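Local coordinates for beta-N-acetylglucosaminidase-like protein Glycoside hydrolase family 20 (Flavobacterium johnsoniae, PDB 6YHH) that probably releases N-acetylglucosamine from chitin-derived oligosaccharides by hydrolysis, as a beta-N-acetylglucosaminidase of bacterial chitin breakdown, at residues L76-T81 with L111-G116; I294-F299 with L356-K361; N526-V531 with Q614-L619. All coordinates share one frame; numbering follows the deposited sequence. Where two conformers were deposited one is given.

Interaction 1. Residues L76-T81 with L111-G116; sequences LQINCT and LGALHG
Two first torsions near -60° present different atoms of Ile-78 and Cys-80 to the same methyl group of Ala-113. In Ile-78 (chi1 -55°) the long CG1 branch stands anti to the carbonyl carbon, which leaves the CG2 methyl anti to the backbone N and turned to the helix. In Cys-80 (chi1 -57°) the sulfur takes the position that CG1 has in Ile-78, beside its own backbone N. Ala-113 CB meets both, lying 3.8 Å from Ile-78 CG2 and 3.7 Å from Cys-80 SG. Of residues 111-116, Ala-113 alone touches 76-81, and its small size lets the backbone come close, with the CA atoms of Cys-80 and Ala-113 7.0 Å apart. Ile-78 and Cys-80 are two residues apart on strand 76-80 and so share one face of it, whereas Asn-79 between them points away from the helix. This is a worked example of helix-on-sheet packing in the accessory alpha/beta domain of family 20 glycosidases. Strand 76-80 runs parallel to both its neighbours, 31-35 and 102-107, and helix 40-56 lies on the same face, with Ile-41 against Ala-113 and Val-45 against Ile-78. Away from the sheet, His-115 of helix 110-123 bonds Glu-92 and meets Trp-476 of the catalytic domain edge-to-face. Across the seam itself there is no hydrogen bond or charge pair: a methyl, a branched alkyl chain and a sulfur, all buried, hold strand to helix through close fit and exclusion of water.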
ATOM      1  N   LEU A  76      26.377  -7.449 -17.636  1.00 13.24           N
ATOM      2  CA  LEU A  76      25.806  -6.096 -17.843  1.00 12.12           C
ATOM      3  C   LEU A  76      26.778  -5.059 -17.395  1.00 12.76           C
ATOM      4  O   LEU A  76      27.150  -4.963 -16.202  1.00 12.94           O
ATOM      5  CB  LEU A  76      24.419  -5.904 -17.113  1.00 12.43           C
ATOM      6  CG  LEU A  76      23.852  -4.468 -17.223  1.00 12.10           C
ATOM      7  CD1 LEU A  76      23.483  -3.999 -18.624  1.00 14.07           C
ATOM      8  CD2 LEU A  76      22.631  -4.407 -16.326  1.00 13.28           C
ATOM      9  N   GLN A  77      27.218  -4.242 -18.353  1.00 13.46           N
ATOM     10  CA  GLN A  77      28.156  -3.107 -18.114  1.00 13.92           C
ATOM     11  C   GLN A  77      27.440  -1.825 -18.340  1.00 13.89           C
ATOM     12  O   GLN A  77      26.760  -1.689 -19.365  1.00 15.61           O
ATOM     13  CB  GLN A  77      29.302  -3.143 -19.135  1.00 16.32           C
ATOM     14  CG  GLN A  77      30.160  -4.356 -19.002  1.00 19.54           C
ATOM     15  CD  GLN A  77      31.011  -4.301 -17.743  1.00 18.62           C
ATOM     16  OE1 GLN A  77      31.436  -3.211 -17.283  1.00 17.65           O
ATOM     17  NE2 GLN A  77      31.252  -5.510 -17.148  1.00 23.27           N
ATOM     18  N   ILE A  78      27.579  -0.930 -17.381  1.00 14.13           N
ATOM     19  CA  ILE A  78      26.984   0.347 -17.389  1.00 14.61           C
ATOM     20  C   ILE A  78      28.112   1.380 -17.263  1.00 15.42           C
ATOM     21  O   ILE A  78      28.760   1.465 -16.236  1.00 17.03           O
ATOM     22  CB  ILE A  78      26.009   0.510 -16.215  1.00 14.73           C
ATOM     23  CG1 ILE A  78      24.952  -0.613 -16.194  1.00 17.67           C
ATOM     24  CG2 ILE A  78      25.393   1.874 -16.254  1.00 15.08           C
ATOM     25  CD1 ILE A  78      24.165  -0.564 -14.927  1.00 17.85           C
ATOM     26  N   ASN A  79      28.268   2.185 -18.323  1.00 15.65           N
ATOM     27  CA  ASN A  79      29.342   3.198 -18.396  1.00 17.10           C
ATOM     28  C   ASN A  79      28.678   4.581 -18.455  1.00 15.71           C
ATOM     29  O   ASN A  79      27.823   4.819 -19.331  1.00 15.81           O
ATOM     30  CB  ASN A  79      30.163   3.056 -19.651  1.00 20.21           C
ATOM     31  CG  ASN A  79      30.721   1.664 -19.871  1.00 28.50           C
ATOM     32  OD1 ASN A  79      30.478   1.010 -20.922  1.00 37.14           O
ATOM     33  ND2 ASN A  79      31.487   1.190 -18.902  1.00 30.14           N
ATOM     34  N   CYS A  80      29.030   5.449 -17.530  1.00 14.11           N
ATOM     35  CA  CYS A  80      28.579   6.805 -17.475  1.00 13.82           C
ATOM     36  C   CYS A  80      29.738   7.796 -17.584  1.00 14.69           C
ATOM     37  O   CYS A  80      30.669   7.706 -16.760  1.00 14.83           O
ATOM     38  CB  CYS A  80      27.870   7.153 -16.188  1.00 14.67           C
ATOM     39  SG  CYS A  80      26.428   6.061 -15.886  1.00 15.16           S
ATOM     40  N   THR A  81      29.636   8.793 -18.456  1.00 13.77           N
ATOM     41  CA  THR A  81      30.800   9.674 -18.698  1.00 15.91           C
ATOM     42  C   THR A  81      30.993  10.644 -17.571  1.00 15.22           C
ATOM     43  O   THR A  81      32.138  10.831 -17.103  1.00 16.88           O
ATOM     44  CB  THR A  81      30.696  10.364 -20.079  1.00 18.27           C
ATOM     45  OG1 THR A  81      30.561   9.356 -21.092  1.00 17.28           O
ATOM     46  CG2 THR A  81      31.948  11.237 -20.341  1.00 20.98           C
ATOM     47  N   LEU A 111      21.937   9.887 -15.455  1.00 11.72           N
ATOM     48  CA  LEU A 111      20.515  10.128 -15.750  1.00 11.09           C
ATOM     49  C   LEU A 111      20.089   9.279 -16.950  1.00 11.66           C
ATOM     50  O   LEU A 111      19.063   8.578 -16.915  1.00 11.02           O
ATOM     51  CB  LEU A 111      20.235  11.585 -15.999  1.00 12.18           C
ATOM     52  CG  LEU A 111      20.522  12.536 -14.870  1.00 12.47           C
ATOM     53  CD1 LEU A 111      20.261  13.925 -15.327  1.00 15.15           C
ATOM     54  CD2 LEU A 111      19.733  12.258 -13.608  1.00 13.12           C
ATOM     55  N   GLY A 112      20.876   9.288 -18.021  1.00 10.73           N
ATOM     56  CA  GLY A 112      20.618   8.401 -19.133  1.00 10.09           C
ATOM     57  C   GLY A 112      20.732   6.932 -18.795  1.00 11.16           C
ATOM     58  O   GLY A 112      19.948   6.107 -19.257  1.00  9.42           O
ATOM     59  N   ALA A 113      21.700   6.565 -17.969  1.00 10.45           N
ATOM     60  CA  ALA A 113      21.814   5.151 -17.575  1.00 11.23           C
ATOM     61  C   ALA A 113      20.607   4.656 -16.772  1.00 11.34           C
ATOM     62  O   ALA A 113      20.168   3.549 -16.972  1.00 10.41           O
ATOM     63  CB  ALA A 113      23.070   4.884 -16.820  1.00 11.02           C
ATOM     64  N   LEU A 114      20.108   5.499 -15.862  1.00 12.00           N
ATOM     65  CA  LEU A 114      18.887   5.151 -15.120  1.00 11.66           C
ATOM     66  C   LEU A 114      17.732   4.887 -16.081  1.00 10.77           C
ATOM     67  O   LEU A 114      16.973   3.960 -15.928  1.00 10.56           O
ATOM     68  CB  LEU A 114      18.511   6.219 -14.120  1.00 12.28           C
ATOM     69  CG  LEU A 114      19.448   6.330 -12.939  1.00 13.47           C
ATOM     70  CD1 LEU A 114      19.043   7.480 -12.075  1.00 15.14           C
ATOM     71  CD2 LEU A 114      19.528   5.051 -12.131  1.00 12.37           C
ATOM     72  N   HIS A 115      17.602   5.712 -17.107  1.00  9.76           N
ATOM     73  CA  HIS A 115      16.586   5.501 -18.101  1.00  9.72           C
ATOM     74  C   HIS A 115      16.808   4.183 -18.827  1.00 10.06           C
ATOM     75  O   HIS A 115      15.874   3.398 -19.140  1.00  9.70           O
ATOM     76  CB  HIS A 115      16.552   6.660 -19.148  1.00 10.00           C
ATOM     77  CG  HIS A 115      16.181   8.009 -18.605  1.00 10.66           C
ATOM     78  ND1 HIS A 115      15.242   8.210 -17.588  1.00 10.24           N
ATOM     79  CD2 HIS A 115      16.603   9.239 -18.967  1.00  9.54           C
ATOM     80  CE1 HIS A 115      15.120   9.508 -17.356  1.00 10.80           C
ATOM     81  NE2 HIS A 115      15.923  10.155 -18.208  1.00 10.56           N
ATOM     82  N   GLY A 116      18.063   3.923 -19.186  1.00  9.89           N
ATOM     83  CA  GLY A 116      18.335   2.698 -19.927  1.00 10.36           C
ATOM     84  C   GLY A 116      18.025   1.455 -19.178  1.00 10.06           C
ATOM     85  O   GLY A 116      17.660   0.435 -19.783  1.00  9.53           O
TER

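Interaction 2. Residues I294-F299 with L356-K361; sequences ILSELF and LKKHGK
His-359 NE2 is gripped from two quarters: it bonds Asp-300 OD1, and at the ring edge, in plane, it meets water 1 at 3.1 Å. That water also donates to Ser-296 O of the facing helix, at 3.0 Å. The imidazole is thereby fixed in rotation, with Phe-299 O above one of its faces, 3.7 Å from His-359 NE2. Asp-300 also forms a salt bridge with Lys-358 NZ, so one carboxylate serves two neighbouring side chains. Both segments belong to outer helices of the catalytic (beta/alpha)8 barrel; helix 341-358 is the long helix of the crossover between parallel strands 310-312 and 362-366. It ends in a Schellman motif: Gly-360 adopts a phi of 83°, Lys-361 N closes back on Leu-356 O at 2.9 Å, and Gly-360 N bonds Lys-357 O. Deeper in, Leu-356 CD2 sits over the centre of the Phe-299 ring, a CH-pi contact of 3.7 Å to the centroid and 13° off the normal. An alanine in place of Phe-299 would probably open a gap beneath this methyl and leave Phe-311 without its edge-to-face partner. Met-355 flanks the Phe-299 side chain, and Phe-311 also touches Leu-356.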
ATOM      1  N   ILE A 294       4.340  38.076   5.185  1.00 11.33           N
ATOM      2  CA  ILE A 294       4.100  36.704   5.530  1.00 12.22           C
ATOM      3  C   ILE A 294       4.624  35.786   4.411  1.00 11.66           C
ATOM      4  O   ILE A 294       5.267  34.773   4.665  1.00 12.12           O
ATOM      5  CB  ILE A 294       2.596  36.449   5.778  1.00 13.16           C
ATOM      6  CG1 ILE A 294       2.255  37.101   7.168  1.00 14.84           C
ATOM      7  CG2 ILE A 294       2.322  34.967   5.859  1.00 13.46           C
ATOM      8  CD1 ILE A 294       0.802  37.215   7.412  1.00 18.92           C
ATOM      9  N   LEU A 295       4.328  36.132   3.158  1.00 11.18           N
ATOM     10  CA  LEU A 295       4.826  35.330   2.058  1.00 11.26           C
ATOM     11  C   LEU A 295       6.375  35.276   2.018  1.00 12.30           C
ATOM     12  O   LEU A 295       6.959  34.238   1.815  1.00 11.12           O
ATOM     13  CB  LEU A 295       4.256  35.773   0.709  1.00 11.78           C
ATOM     14  CG  LEU A 295       2.734  35.518   0.528  1.00 11.98           C
ATOM     15  CD1 LEU A 295       2.135  36.170  -0.690  1.00 13.32           C
ATOM     16  CD2 LEU A 295       2.554  34.022   0.496  1.00 13.55           C
ATOM     17  N   SER A 296       7.034  36.424   2.257  0.50 11.52           N
ATOM     18  CA  SER A 296       8.488  36.438   2.241  0.50 11.84           C
ATOM     19  C   SER A 296       9.030  35.500   3.340  0.50 11.55           C
ATOM     20  O   SER A 296       9.989  34.769   3.107  0.50 12.30           O
ATOM     21  CB  SER A 296       9.002  37.884   2.396  0.50 11.81           C
ATOM     22  OG  SER A 296      10.423  37.964   2.417  0.50 11.19           O
ATOM     23  N   GLU A 297       8.416  35.523   4.513  1.00 11.64           N
ATOM     24  CA  GLU A 297       8.795  34.625   5.605  1.00 12.07           C
ATOM     25  C   GLU A 297       8.576  33.147   5.296  1.00 12.51           C
ATOM     26  O   GLU A 297       9.380  32.294   5.672  1.00 12.70           O
ATOM     27  CB  GLU A 297       8.033  35.032   6.820  1.00 14.36           C
ATOM     28  CG  GLU A 297       8.469  36.358   7.438  1.00 14.92           C
ATOM     29  CD  GLU A 297       7.639  36.787   8.619  1.00 19.25           C
ATOM     30  OE1 GLU A 297       6.737  36.035   9.067  1.00 20.27           O
ATOM     31  OE2 GLU A 297       7.853  37.916   9.143  1.00 20.77           O
ATOM     32  N   LEU A 298       7.459  32.881   4.671  1.00 10.96           N
ATOM     33  CA  LEU A 298       7.188  31.525   4.156  1.00 13.08           C
ATOM     34  C   LEU A 298       8.171  31.029   3.165  1.00 12.47           C
ATOM     35  O   LEU A 298       8.619  29.901   3.284  1.00 13.23           O
ATOM     36  CB  LEU A 298       5.764  31.432   3.624  1.00 12.91           C
ATOM     37  CG  LEU A 298       4.769  31.479   4.772  1.00 12.87           C
ATOM     38  CD1 LEU A 298       3.394  31.626   4.186  1.00 13.33           C
ATOM     39  CD2 LEU A 298       4.785  30.222   5.625  1.00 13.89           C
ATOM     40  N   PHE A 299       8.565  31.841   2.193  1.00 10.61           N
ATOM     41  CA  PHE A 299       9.612  31.435   1.267  1.00 11.21           C
ATOM     42  C   PHE A 299      10.930  31.253   2.002  1.00 12.75           C
ATOM     43  O   PHE A 299      11.678  30.362   1.722  1.00 12.33           O
ATOM     44  CB  PHE A 299       9.764  32.446   0.141  1.00 12.02           C
ATOM     45  CG  PHE A 299       8.576  32.544  -0.762  1.00 11.72           C
ATOM     46  CD1 PHE A 299       7.960  31.409  -1.270  1.00 13.70           C
ATOM     47  CD2 PHE A 299       8.072  33.794  -1.135  1.00 12.29           C
ATOM     48  CE1 PHE A 299       6.856  31.503  -2.082  1.00 13.95           C
ATOM     49  CE2 PHE A 299       6.949  33.899  -1.959  1.00 13.50           C
ATOM     50  CZ  PHE A 299       6.327  32.759  -2.427  1.00 14.03           C
ATOM     51  N   LEU A 356      11.768  34.974  -4.377  1.00 11.36           N
ATOM     52  CA  LEU A 356      12.219  33.705  -4.888  1.00 12.08           C
ATOM     53  C   LEU A 356      13.654  33.801  -5.352  1.00 11.87           C
ATOM     54  O   LEU A 356      14.429  32.878  -5.100  1.00 11.41           O
ATOM     55  CB  LEU A 356      11.292  33.186  -6.006  1.00 12.31           C
ATOM     56  CG  LEU A 356       9.872  32.905  -5.538  1.00 14.48           C
ATOM     57  CD1 LEU A 356       8.993  32.430  -6.714  1.00 15.71           C
ATOM     58  CD2 LEU A 356       9.832  31.931  -4.404  1.00 16.38           C
ATOM     59  N   LYS A 357      14.008  34.917  -6.017  1.00 11.16           N
ATOM     60  CA  LYS A 357      15.372  34.987  -6.567  1.00 11.85           C
ATOM     61  C   LYS A 357      16.416  35.044  -5.431  1.00 13.44           C
ATOM     62  O   LYS A 357      17.554  34.576  -5.570  1.00 12.28           O
ATOM     63  CB  LYS A 357      15.500  36.204  -7.435  1.00 13.52           C
ATOM     64  CG  LYS A 357      16.790  36.196  -8.292  1.00 16.11           C
ATOM     65  CD  LYS A 357      16.809  37.176  -9.405  1.00 20.11           C
ATOM     66  CE  LYS A 357      17.977  36.865 -10.314  1.00 20.65           C
ATOM     67  NZ  LYS A 357      17.878  37.908 -11.360  1.00 25.32           N
ATOM     68  N   LYS A 358      16.033  35.594  -4.299  1.00 13.19           N
ATOM     69  CA  LYS A 358      16.897  35.691  -3.133  1.00 14.74           C
ATOM     70  C   LYS A 358      17.291  34.258  -2.667  1.00 15.85           C
ATOM     71  O   LYS A 358      18.397  34.036  -2.153  1.00 15.67           O
ATOM     72  CB  LYS A 358      16.136  36.319  -2.000  1.00 16.10           C
ATOM     73  CG  LYS A 358      16.959  36.611  -0.772  1.00 19.67           C
ATOM     74  CD  LYS A 358      16.115  37.239   0.331  1.00 18.98           C
ATOM     75  CE  LYS A 358      15.395  36.202   1.128  1.00 20.04           C
ATOM     76  NZ  LYS A 358      14.632  36.732   2.308  1.00 19.24           N
ATOM     77  N   HIS A 359      16.414  33.288  -2.938  1.00 14.60           N
ATOM     78  CA  HIS A 359      16.700  31.859  -2.627  1.00 14.45           C
ATOM     79  C   HIS A 359      17.270  31.076  -3.804  1.00 13.43           C
ATOM     80  O   HIS A 359      17.419  29.846  -3.693  1.00 14.71           O
ATOM     81  CB  HIS A 359      15.421  31.201  -2.064  1.00 15.14           C
ATOM     82  CG  HIS A 359      14.946  31.845  -0.791  1.00 15.23           C
ATOM     83  ND1 HIS A 359      15.657  31.736   0.373  1.00 18.29           N
ATOM     84  CD2 HIS A 359      13.905  32.656  -0.519  1.00 17.05           C
ATOM     85  CE1 HIS A 359      15.081  32.475   1.310  1.00 18.49           C
ATOM     86  NE2 HIS A 359      14.004  33.029   0.805  1.00 17.67           N
ATOM     87  N   GLY A 360      17.488  31.765  -4.916  1.00 12.30           N
ATOM     88  CA  GLY A 360      18.007  31.194  -6.122  1.00 13.16           C
ATOM     89  C   GLY A 360      16.991  30.521  -7.013  1.00 12.96           C
ATOM     90  O   GLY A 360      17.316  29.626  -7.799  1.00 13.44           O
ATOM     91  N   LYS A 361      15.741  30.963  -6.873  1.00 12.99           N
ATOM     92  CA  LYS A 361      14.638  30.306  -7.625  1.00 11.80           C
ATOM     93  C   LYS A 361      14.034  31.171  -8.661  1.00 11.65           C
ATOM     94  O   LYS A 361      13.879  32.405  -8.505  1.00 13.38           O
ATOM     95  CB  LYS A 361      13.521  29.880  -6.666  1.00 11.99           C
ATOM     96  CG  LYS A 361      14.008  29.229  -5.392  1.00 12.47           C
ATOM     97  CD  LYS A 361      14.797  27.934  -5.706  1.00 12.40           C
ATOM     98  CE  LYS A 361      15.286  27.262  -4.450  1.00 12.97           C
ATOM     99  NZ  LYS A 361      16.252  26.150  -4.714  1.00 13.40           N
TER
HETATM  100  O   HOH W   1      11.776  35.249   0.805  1.00 16.51           O
HETATM  101  O   HOH W   2      12.497  38.080   0.781  1.00 18.92           O

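Interaction 3. Residues N526-V531 with Q614-L619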
ATOM      1  N   ASN A 526     -16.800  -7.331 -10.957  1.00  9.29           N
ATOM      2  CA  ASN A 526     -15.594  -7.039 -11.739  1.00  8.92           C
ATOM      3  C   ASN A 526     -15.876  -7.031 -13.241  1.00  8.62           C
ATOM      4  O   ASN A 526     -15.479  -6.113 -13.968  1.00  8.60           O
ATOM      5  CB  ASN A 526     -14.533  -8.065 -11.382  1.00 10.85           C
ATOM      6  CG  ASN A 526     -13.187  -7.722 -11.997  1.00 13.62           C
ATOM      7  OD1 ASN A 526     -12.619  -6.632 -11.803  1.00 13.97           O
ATOM      8  ND2 ASN A 526     -12.701  -8.662 -12.824  1.00 20.48           N
ATOM      9  N   GLU A 527     -16.618  -8.029 -13.712  1.00  8.90           N
ATOM     10  CA  GLU A 527     -16.979  -7.997 -15.128  1.00  9.43           C
ATOM     11  C   GLU A 527     -17.797  -6.806 -15.498  1.00  9.18           C
ATOM     12  O   GLU A 527     -17.679  -6.246 -16.618  1.00  9.94           O
ATOM     13  CB  GLU A 527     -17.700  -9.318 -15.549  1.00 11.98           C
ATOM     14  CG  GLU A 527     -16.796 -10.510 -15.403  1.00 14.31           C
ATOM     15  CD  GLU A 527     -17.494 -11.848 -15.513  1.00 23.91           C
ATOM     16  OE1 GLU A 527     -18.711 -11.956 -15.283  1.00 26.97           O
ATOM     17  OE2 GLU A 527     -16.737 -12.849 -15.774  1.00 29.54           O
ATOM     18  N   PHE A 528     -18.688  -6.373 -14.617  1.00  8.75           N
ATOM     19  CA  PHE A 528     -19.493  -5.165 -14.916  1.00  9.04           C
ATOM     20  C   PHE A 528     -18.591  -3.893 -14.936  1.00  8.71           C
ATOM     21  O   PHE A 528     -18.865  -2.986 -15.732  1.00  7.67           O
ATOM     22  CB  PHE A 528     -20.648  -4.982 -13.939  1.00  9.11           C
ATOM     23  CG  PHE A 528     -21.755  -4.095 -14.483  1.00  9.36           C
ATOM     24  CD1 PHE A 528     -22.378  -4.403 -15.713  1.00 10.63           C
ATOM     25  CD2 PHE A 528     -22.202  -2.996 -13.806  1.00 10.47           C
ATOM     26  CE1 PHE A 528     -23.316  -3.528 -16.243  1.00 10.47           C
ATOM     27  CE2 PHE A 528     -23.167  -2.147 -14.316  1.00  9.80           C
ATOM     28  CZ  PHE A 528     -23.742  -2.435 -15.548  1.00 11.04           C
ATOM     29  N   THR A 529     -17.526  -3.814 -14.129  1.00  8.63           N
ATOM     30  CA  THR A 529     -16.633  -2.653 -14.263  1.00  9.13           C
ATOM     31  C   THR A 529     -16.057  -2.559 -15.649  1.00  9.47           C
ATOM     32  O   THR A 529     -15.741  -1.468 -16.133  1.00  9.19           O
ATOM     33  CB  THR A 529     -15.466  -2.597 -13.291  1.00  9.14           C
ATOM     34  OG1 THR A 529     -14.523  -3.626 -13.649  1.00  9.90           O
ATOM     35  CG2 THR A 529     -15.891  -2.724 -11.896  1.00  9.44           C
ATOM     36  N   ASN A 530     -15.949  -3.699 -16.361  1.00  9.52           N
ATOM     37  CA  ASN A 530     -15.358  -3.729 -17.681  1.00  9.35           C
ATOM     38  C   ASN A 530     -16.196  -3.216 -18.837  1.00  9.54           C
ATOM     39  O   ASN A 530     -15.697  -3.166 -19.991  1.00  8.83           O
ATOM     40  CB  ASN A 530     -14.778  -5.136 -17.959  1.00 11.14           C
ATOM     41  CG  ASN A 530     -13.645  -5.495 -17.038  1.00 13.18           C
ATOM     42  OD1 ASN A 530     -12.918  -4.636 -16.540  1.00 14.11           O
ATOM     43  ND2 ASN A 530     -13.451  -6.773 -16.869  1.00 16.45           N
ATOM     44  N   VAL A 531     -17.421  -2.726 -18.552  1.00  8.13           N
ATOM     45  CA  VAL A 531     -18.227  -1.956 -19.459  1.00  8.79           C
ATOM     46  C   VAL A 531     -18.638  -0.610 -18.939  1.00  8.55           C
ATOM     47  O   VAL A 531     -19.368   0.073 -19.610  1.00  9.45           O
ATOM     48  CB  VAL A 531     -19.449  -2.720 -19.975  1.00  8.70           C
ATOM     49  CG1 VAL A 531     -18.965  -3.852 -20.855  1.00 10.33           C
ATOM     50  CG2 VAL A 531     -20.419  -3.194 -18.865  1.00  8.86           C
ATOM     51  N   GLN A 614     -27.025  -2.307  -5.040  1.00  9.43           N
ATOM     52  CA  GLN A 614     -28.296  -1.733  -5.460  1.00  9.28           C
ATOM     53  C   GLN A 614     -28.163  -0.573  -6.452  1.00  9.16           C
ATOM     54  O   GLN A 614     -28.906  -0.485  -7.408  1.00 10.55           O
ATOM     55  CB  GLN A 614     -29.128  -1.296  -4.242  1.00  9.14           C
ATOM     56  CG  GLN A 614     -29.589  -2.451  -3.337  1.00  9.04           C
ATOM     57  CD  GLN A 614     -30.605  -3.429  -3.994  1.00 10.03           C
ATOM     58  OE1 GLN A 614     -31.401  -3.030  -4.839  1.00 12.52           O
ATOM     59  NE2 GLN A 614     -30.620  -4.653  -3.543  1.00 11.03           N
ATOM     60  N   PRO A 615     -27.185   0.320  -6.234  1.00  9.31           N
ATOM     61  CA  PRO A 615     -27.106   1.437  -7.217  1.00  9.52           C
ATOM     62  C   PRO A 615     -26.742   1.029  -8.634  1.00 10.25           C
ATOM     63  O   PRO A 615     -27.015   1.787  -9.549  1.00 10.69           O
ATOM     64  CB  PRO A 615     -26.052   2.359  -6.632  1.00 11.20           C
ATOM     65  CG  PRO A 615     -25.965   1.998  -5.180  1.00 10.81           C
ATOM     66  CD  PRO A 615     -26.325   0.534  -5.053  1.00 10.42           C
ATOM     67  N   ILE A 616     -26.135  -0.137  -8.814  1.00  9.78           N
ATOM     68  CA  ILE A 616     -25.771  -0.505 -10.142  1.00 10.96           C
ATOM     69  C   ILE A 616     -26.801  -1.384 -10.806  1.00 10.17           C
ATOM     70  O   ILE A 616     -26.783  -1.510 -12.025  1.00 10.37           O
ATOM     71  CB  ILE A 616     -24.406  -1.151 -10.312  1.00 16.44           C
ATOM     72  CG1 ILE A 616     -24.283  -2.383  -9.551  1.00 16.13           C
ATOM     73  CG2 ILE A 616     -23.344  -0.124  -9.904  1.00 20.20           C
ATOM     74  CD1 ILE A 616     -22.950  -3.106  -9.812  1.00 20.22           C
ATOM     75  N   LEU A 617     -27.698  -1.956 -10.024  1.00  9.48           N
ATOM     76  CA  LEU A 617     -28.706  -2.879 -10.635  1.00  9.78           C
ATOM     77  C   LEU A 617     -29.491  -2.239 -11.776  1.00  9.64           C
ATOM     78  O   LEU A 617     -29.797  -2.907 -12.774  1.00  9.56           O
ATOM     79  CB  LEU A 617     -29.655  -3.452  -9.540  1.00  9.35           C
ATOM     80  CG  LEU A 617     -29.015  -4.437  -8.551  1.00 10.27           C
ATOM     81  CD1 LEU A 617     -30.103  -4.935  -7.646  1.00 11.12           C
ATOM     82  CD2 LEU A 617     -28.238  -5.584  -9.217  1.00 10.00           C
ATOM     83  N   PRO A 618     -29.913  -0.960 -11.668  1.00 10.36           N
ATOM     84  CA  PRO A 618     -30.711  -0.440 -12.771  1.00 10.02           C
ATOM     85  C   PRO A 618     -29.924  -0.399 -14.078  1.00  9.50           C
ATOM     86  O   PRO A 618     -30.473  -0.624 -15.190  1.00 10.19           O
ATOM     87  CB  PRO A 618     -31.059   0.985 -12.324  1.00 10.78           C
ATOM     88  CG  PRO A 618     -31.036   0.865 -10.794  1.00 10.89           C
ATOM     89  CD  PRO A 618     -29.879  -0.034 -10.515  1.00 10.26           C
ATOM     90  N   LEU A 619     -28.610  -0.198 -13.976  1.00  9.56           N
ATOM     91  CA  LEU A 619     -27.774  -0.045 -15.110  1.00  9.53           C
ATOM     92  C   LEU A 619     -27.498  -1.421 -15.742  1.00  8.85           C
ATOM     93  O   LEU A 619     -27.572  -1.613 -16.982  1.00 10.25           O
ATOM     94  CB  LEU A 619     -26.437   0.670 -14.730  1.00 11.08           C
ATOM     95  CG  LEU A 619     -25.607   1.166 -15.929  1.00 12.18           C
ATOM     96  CD1 LEU A 619     -26.318   2.208 -16.739  1.00 13.10           C
ATOM     97  CD2 LEU A 619     -24.221   1.744 -15.475  1.00 11.54           C
TER
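Phe-528 reaches across to Ile-616 and Leu-619 with different parts of one ring. Its CD2 atom lies 4.1 Å from Ile-616 CD1, the two side chains lying alongside and pointing opposite ways. The far end turns to Leu-619, where Phe-528 CZ is 3.9 Å from Leu-619 C and 4.1 Å from Leu-619 CG. Both partners approach the ring obliquely. CG of Phe-528 is anti to its backbone N (chi1 -159°), which carries the ring outward from the last turn of helix 523-529. Behind it, that turn is secured by Thr-529 OG1, which donates to Asn-526 O at 2.7 Å, in the carbonyl plane and on a lone pair, and is itself bonded by Lys-509 NZ. Next comes the short strand 660-662, whose Leu-662 touches both Phe-528 and Leu-619, while Ala-658 backs Ile-616. Farther out, Gln-614 NE2 bonds Ser-128 O of the second subunit, so the stretch leading into helix 617-634 also reaches the dimer interface. In this C-terminal helical region the pairing is apolar side chain to side chain, the ring also resting against the backbone carbonyl carbon of Leu-619; buried carbon joins the end of helix 523-529 to 614-619 by shape, without a directional bond.

Read from the N terminus, the three contacts follow one another in series, none nested in or crossing another. Interaction 1 closes a loop of 29 residues, about half of them in strands, and packs a helix on the sheet of the N-terminal accessory domain. Interaction 2 spans 56 residues, much of them helix, and joins neighbouring outer helices of the catalytic barrel; its intervening chain includes the predicted proton donor, Glu-317, although the contact lies away from it. Interaction 3 closes the longest loop, 82 residues, inside the C-terminal helical region. Their centres lie about 36 to 51 Å apart, so each ties up its own part of the fold.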